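Local coordinates for protein multi-copper Oxidase CueO (Ochrobactrum, PDB 6EVG) that oxidises lignin model compounds and lignosulfonate as a laccase-like multi-copper oxidase, probably passing the electrons through bound copper to dioxygen, at residues G161-Y166 and A217-L222; P242-A247 and E271-F276. All blocks are in the same frame, centred on the assembly; numbering follows the deposited sequence.

Contact 1 (G161-Y166 and A217-L222); sequences GLPEDY and ASIVRL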
loop_
_atom_site.group_PDB
_atom_site.type_symbol
_atom_site.label_atom_id
_atom_site.label_comp_id
_atom_site.label_asym_id
_atom_site.label_seq_id
_atom_site.Cartn_x
_atom_site.Cartn_y
_atom_site.Cartn_z
ATOM N N GLY A 161 -15.892 14.854 -12.115
ATOM C CA GLY A 161 -15.558 14.423 -13.443
ATOM C C GLY A 161 -14.760 13.152 -13.532
ATOM O O GLY A 161 -13.993 12.940 -14.489
ATOM N N LEU A 162 -14.882 12.280 -12.542
ATOM C CA LEU A 162 -14.064 11.085 -12.479
ATOM C C LEU A 162 -14.878 9.874 -12.906
ATOM O O LEU A 162 -16.057 9.720 -12.507
ATOM C CB LEU A 162 -13.555 10.841 -11.092
ATOM C CG LEU A 162 -12.602 11.907 -10.531
ATOM C CD1 LEU A 162 -12.305 11.703 -9.060
ATOM C CD2 LEU A 162 -11.331 11.979 -11.318
ATOM N N PRO A 163 -14.270 8.928 -13.627
ATOM C CA PRO A 163 -14.905 7.621 -13.889
ATOM C C PRO A 163 -15.175 6.927 -12.547
ATOM O O PRO A 163 -14.324 6.996 -11.675
ATOM C CB PRO A 163 -13.852 6.888 -14.723
ATOM C CG PRO A 163 -12.955 7.950 -15.299
ATOM C CD PRO A 163 -12.919 8.989 -14.239
ATOM N N GLU A 164 -16.301 6.239 -12.448
ATOM C CA GLU A 164 -16.698 5.614 -11.202
ATOM C C GLU A 164 -17.526 4.347 -11.374
ATOM O O GLU A 164 -18.106 3.883 -10.366
ATOM C CB GLU A 164 -17.402 6.647 -10.295
ATOM C CG GLU A 164 -18.719 7.134 -10.828
ATOM C CD GLU A 164 -19.587 7.906 -9.870
ATOM O OE1 GLU A 164 -19.250 7.917 -8.708
ATOM O OE2 GLU A 164 -20.587 8.476 -10.287
ATOM N N ASP A 165 -17.517 3.747 -12.565
ATOM C CA ASP A 165 -18.296 2.501 -12.769
ATOM C C ASP A 165 -17.361 1.312 -12.484
ATOM O O ASP A 165 -16.512 0.975 -13.318
ATOM C CB ASP A 165 -18.816 2.475 -14.232
ATOM C CG ASP A 165 -19.844 1.448 -14.532
ATOM O OD1 ASP A 165 -20.164 0.658 -13.627
ATOM O OD2 ASP A 165 -20.344 1.396 -15.709
ATOM N N TYR A 166 -17.489 0.738 -11.320
ATOM C CA TYR A 166 -16.570 -0.281 -10.843
ATOM C C TYR A 166 -16.467 -1.439 -11.769
ATOM O O TYR A 166 -17.458 -2.059 -12.174
ATOM C CB TYR A 166 -16.985 -0.776 -9.430
ATOM C CG TYR A 166 -15.937 -1.749 -8.856
ATOM C CD1 TYR A 166 -14.665 -1.310 -8.577
ATOM C CD2 TYR A 166 -16.213 -3.074 -8.673
ATOM C CE1 TYR A 166 -13.676 -2.153 -8.072
ATOM C CE2 TYR A 166 -15.233 -3.932 -8.148
ATOM C CZ TYR A 166 -13.989 -3.490 -7.872
ATOM O OH TYR A 166 -12.990 -4.291 -7.374
ATOM N N ALA A 217 -13.544 2.889 -24.915
ATOM C CA ALA A 217 -12.794 3.926 -25.597
ATOM C C ALA A 217 -13.142 5.273 -24.982
ATOM O O ALA A 217 -13.783 6.123 -25.588
ATOM C CB ALA A 217 -13.087 3.907 -27.086
ATOM N N SER A 218 -12.648 5.488 -23.761
ATOM C CA SER A 218 -12.970 6.646 -22.971
ATOM C C SER A 218 -11.872 6.823 -21.902
ATOM O O SER A 218 -10.882 6.102 -21.892
ATOM C CB SER A 218 -14.379 6.506 -22.362
ATOM O OG SER A 218 -14.422 5.437 -21.446
ATOM N N ILE A 219 -12.137 7.730 -20.990
ATOM C CA ILE A 219 -11.211 7.941 -19.838
ATOM C C ILE A 219 -11.502 6.880 -18.781
ATOM O O ILE A 219 -12.650 6.686 -18.337
ATOM C CB ILE A 219 -11.427 9.345 -19.247
ATOM C CG1 ILE A 219 -11.321 10.472 -20.223
ATOM C CG2 ILE A 219 -10.479 9.538 -18.042
ATOM C CD1 ILE A 219 -10.059 10.566 -20.874
ATOM N N VAL A 220 -10.435 6.184 -18.368
ATOM C CA VAL A 220 -10.511 5.104 -17.405
ATOM C C VAL A 220 -9.666 5.457 -16.202
ATOM O O VAL A 220 -8.543 5.913 -16.318
ATOM C CB VAL A 220 -10.059 3.795 -18.075
ATOM C CG1 VAL A 220 -9.890 2.645 -17.068
ATOM C CG2 VAL A 220 -11.028 3.408 -19.163
ATOM N N ARG A 221 -10.221 5.182 -15.014
ATOM C CA ARG A 221 -9.530 5.358 -13.732
ATOM C C ARG A 221 -8.917 4.038 -13.306
ATOM O O ARG A 221 -9.640 3.029 -13.208
ATOM C CB ARG A 221 -10.547 5.851 -12.729
ATOM C CG ARG A 221 -10.123 6.121 -11.331
ATOM C CD ARG A 221 -11.424 6.592 -10.556
ATOM N NE ARG A 221 -11.136 7.112 -9.248
ATOM C CZ ARG A 221 -12.122 7.638 -8.510
ATOM N NH1 ARG A 221 -13.371 7.693 -9.021
ATOM N NH2 ARG A 221 -11.846 8.096 -7.307
ATOM N N LEU A 222 -7.611 4.060 -13.047
ATOM C CA LEU A 222 -6.891 2.885 -12.530
ATOM C C LEU A 222 -6.448 3.250 -11.131
ATOM O O LEU A 222 -5.763 4.244 -10.896
ATOM C CB LEU A 222 -5.660 2.584 -13.409
ATOM C CG LEU A 222 -5.957 2.380 -14.909
ATOM C CD1 LEU A 222 -4.650 2.231 -15.693
ATOM C CD2 LEU A 222 -6.848 1.179 -15.139
#
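P163 and L162 pack against I219 and R221 in a buried loop-on-strand contact of a cupredoxin-like domain, where the loop between strands 148-153 and 170-178 covers one face of strand 219-226. Proline suits the loop because its ring is a compact, rigid apolar wedge, and its nitrogen carries no N-H that would need an acceptor in this buried place. Its CG sits 3.3 Å from I219 O and 4.0 Å from I219 CG2, while its CB meets R221 CB, also at 4.0 Å. The arginine leaves the strand with CG anti to the backbone N (chi1 -180°) and runs extended. NH1 is shared between the carbonyl of P163 and D157 OD2, and NH2 makes a salt bridge with E271 OE1. A leucine in place of R221 would probably leave the carboxylates of D157 and E271 without this cationic mate and P163 O without its N-H donor. Over one face of the guanidinium lies L162 CD1, 3.8 Å above the plane and displaced toward the rim. At the edge, R221 NH1 donates to P163 O at 2.9 Å, nearly straight at 164°, with the oxygen only 4° out of the guanidinium plane.

Contact 2 (P242-A247 and E271-F276); sequences PLLVVA and EVLVDF
A classic beta bulge interrupts the antiparallel pairing of strands 243-248 and 269-275, with V246 and A247 both opposite E271. Before it the ladder is regular: L244 and L273 form a hydrogen-bonded pair, L244 N to L273 O at 2.9 Å and L273 N to L244 O at 2.8 Å, and V245 and V272 the non-hydrogen-bonded pair that follows. At V246 the backbone turns to psi -15°, and E271 O receives two N-H groups, V246 N at 2.9 Å and, weakly, A247 N at 3.4 Å. E271 N bonds to A247 O. The extra residue brings V246 CG1 to 4.0 Å from L273 CG, the side chains crossing at about a right angle. The methyl of A247 is small enough to lie against the glutamate chain, with CB 3.8 Å from E271 OE2, while R221 holds OE1 in a salt bridge. Beta-branched valines suit extended strands, and with the leucines they supply apolar surface for the buried faces, as where L243 CD2 lies 3.7 Å from V274 CG2. Beyond L244 and L273, away from the bulge, a water bridges P242 O and D275 N. Two N-H groups on one carbonyl and a one-residue shift mark the classic bulge, a common irregularity of antiparallel sheets, here in a cupredoxin-like beta sandwich.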
loop_
_atom_site.group_PDB
_atom_site.type_symbol
_atom_site.label_atom_id
_atom_site.label_comp_id
_atom_site.label_asym_id
_atom_site.label_seq_id
_atom_site.Cartn_x
_atom_site.Cartn_y
_atom_site.Cartn_z
ATOM N N PRO A 242 0.003 9.555 -21.462
ATOM C CA PRO A 242 0.107 10.082 -20.101
ATOM C C PRO A 242 -0.793 9.339 -19.114
ATOM O O PRO A 242 -1.911 8.910 -19.452
ATOM C CB PRO A 242 -0.351 11.548 -20.249
ATOM C CG PRO A 242 -0.906 11.666 -21.536
ATOM C CD PRO A 242 -0.485 10.575 -22.409
ATOM N N LEU A 243 -0.286 9.241 -17.908
ATOM C CA LEU A 243 -1.015 8.799 -16.729
ATOM C C LEU A 243 -1.369 10.050 -15.950
ATOM O O LEU A 243 -0.450 10.688 -15.385
ATOM C CB LEU A 243 -0.241 7.802 -15.903
ATOM C CG LEU A 243 0.454 6.623 -16.641
ATOM C CD1 LEU A 243 1.297 5.867 -15.632
ATOM C CD2 LEU A 243 -0.397 5.877 -17.596
ATOM N N LEU A 244 -2.637 10.444 -15.918
ATOM C CA LEU A 244 -3.016 11.654 -15.218
ATOM C C LEU A 244 -3.240 11.305 -13.729
ATOM O O LEU A 244 -4.233 10.668 -13.391
ATOM C CB LEU A 244 -4.262 12.293 -15.818
ATOM C CG LEU A 244 -4.740 13.570 -15.093
ATOM C CD1 LEU A 244 -3.725 14.698 -15.249
ATOM C CD2 LEU A 244 -6.069 13.977 -15.645
ATOM N N VAL A 245 -2.296 11.702 -12.878
ATOM C CA VAL A 245 -2.410 11.321 -11.462
ATOM C C VAL A 245 -3.375 12.263 -10.773
ATOM O O VAL A 245 -3.154 13.488 -10.751
ATOM C CB VAL A 245 -1.041 11.340 -10.764
ATOM C CG1 VAL A 245 -1.266 10.822 -9.332
ATOM C CG2 VAL A 245 -0.020 10.498 -11.477
ATOM N N VAL A 246 -4.458 11.708 -10.223
ATOM C CA VAL A 246 -5.460 12.487 -9.546
ATOM C C VAL A 246 -5.445 12.305 -8.017
ATOM O O VAL A 246 -6.061 13.146 -7.339
ATOM C CB VAL A 246 -6.881 12.215 -10.077
ATOM C CG1 VAL A 246 -6.988 12.633 -11.539
ATOM C CG2 VAL A 246 -7.355 10.772 -9.887
ATOM N N ALA A 247 -4.788 11.287 -7.510
ATOM C CA ALA A 247 -4.794 11.045 -6.050
ATOM C C ALA A 247 -3.639 10.149 -5.714
ATOM O O ALA A 247 -3.167 9.345 -6.499
ATOM C CB ALA A 247 -6.089 10.359 -5.626
ATOM N N GLU A 271 -4.085 6.916 -7.852
ATOM C CA GLU A 271 -5.215 6.808 -8.803
ATOM C C GLU A 271 -4.861 7.649 -10.030
ATOM O O GLU A 271 -4.472 8.829 -9.881
ATOM C CB GLU A 271 -6.505 7.296 -8.188
ATOM C CG GLU A 271 -6.911 6.607 -6.889
ATOM C CD GLU A 271 -8.253 7.026 -6.374
ATOM O OE1 GLU A 271 -9.202 7.110 -7.156
ATOM O OE2 GLU A 271 -8.350 7.323 -5.178
ATOM N N VAL A 272 -4.950 7.020 -11.198
ATOM C CA VAL A 272 -4.577 7.684 -12.446
ATOM C C VAL A 272 -5.694 7.547 -13.445
ATOM O O VAL A 272 -6.479 6.597 -13.454
ATOM C CB VAL A 272 -3.288 7.102 -13.001
ATOM C CG1 VAL A 272 -2.152 7.239 -11.999
ATOM C CG2 VAL A 272 -3.427 5.708 -13.536
ATOM N N LEU A 273 -5.788 8.546 -14.326
ATOM C CA LEU A 273 -6.713 8.478 -15.470
ATOM C C LEU A 273 -5.895 8.289 -16.731
ATOM O O LEU A 273 -4.928 9.007 -16.966
ATOM C CB LEU A 273 -7.550 9.751 -15.566
ATOM C CG LEU A 273 -8.354 10.166 -14.372
ATOM C CD1 LEU A 273 -9.235 11.353 -14.623
ATOM C CD2 LEU A 273 -9.127 9.120 -13.714
ATOM N N VAL A 274 -6.372 7.372 -17.572
ATOM C CA VAL A 274 -5.753 7.061 -18.849
ATOM C C VAL A 274 -6.834 7.175 -19.916
ATOM O O VAL A 274 -7.923 6.677 -19.752
ATOM C CB VAL A 274 -5.105 5.653 -18.846
ATOM C CG1 VAL A 274 -4.554 5.303 -20.232
ATOM C CG2 VAL A 274 -4.039 5.551 -17.785
ATOM N N ASP A 275 -6.503 7.867 -21.020
ATOM C CA ASP A 275 -7.445 8.042 -22.127
ATOM C C ASP A 275 -7.282 6.921 -23.120
ATOM O O ASP A 275 -6.258 6.832 -23.794
ATOM C CB ASP A 275 -7.219 9.407 -22.784
ATOM C CG ASP A 275 -8.324 9.774 -23.769
ATOM O OD1 ASP A 275 -9.194 8.979 -24.049
ATOM O OD2 ASP A 275 -8.276 10.950 -24.184
ATOM N N PHE A 276 -8.319 6.080 -23.258
ATOM C CA PHE A 276 -8.350 4.966 -24.216
ATOM C C PHE A 276 -9.162 5.296 -25.467
ATOM O O PHE A 276 -9.444 4.414 -26.281
ATOM C CB PHE A 276 -8.806 3.679 -23.518
ATOM C CG PHE A 276 -7.803 3.127 -22.532
ATOM C CD1 PHE A 276 -6.704 2.383 -22.942
ATOM C CD2 PHE A 276 -7.980 3.303 -21.198
ATOM C CE1 PHE A 276 -5.824 1.850 -21.989
ATOM C CE2 PHE A 276 -7.114 2.740 -20.264
ATOM C CZ PHE A 276 -6.024 2.063 -20.646
HETATM O O HOH W 1 -3.827 9.004 -21.319
#

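How the contacts relate
Both contacts are largely buried, with centres about 9 Å apart, and both involve one mixed sheet, in which strands 219-226 and 269-275 are neighbours. Contact 2 is made within that sheet; contact 1 lays a loop upon it and shares only strand 219-226 with it. The difference shows in the chemistry: 242-247 and 271-276 are joined chiefly by backbone bonds and aliphatic side chains, whereas 161-166 is fastened to 217-222 by one hydrogen bond from a charged side chain together with the packing of a proline. Each has one exposed member, E164 in contact 1 and P242 in contact 2. L222 N probably bonds to V272 O at 2.8 Å, carrying the ladder between them, with V220 and F276 in apolar packing beside it.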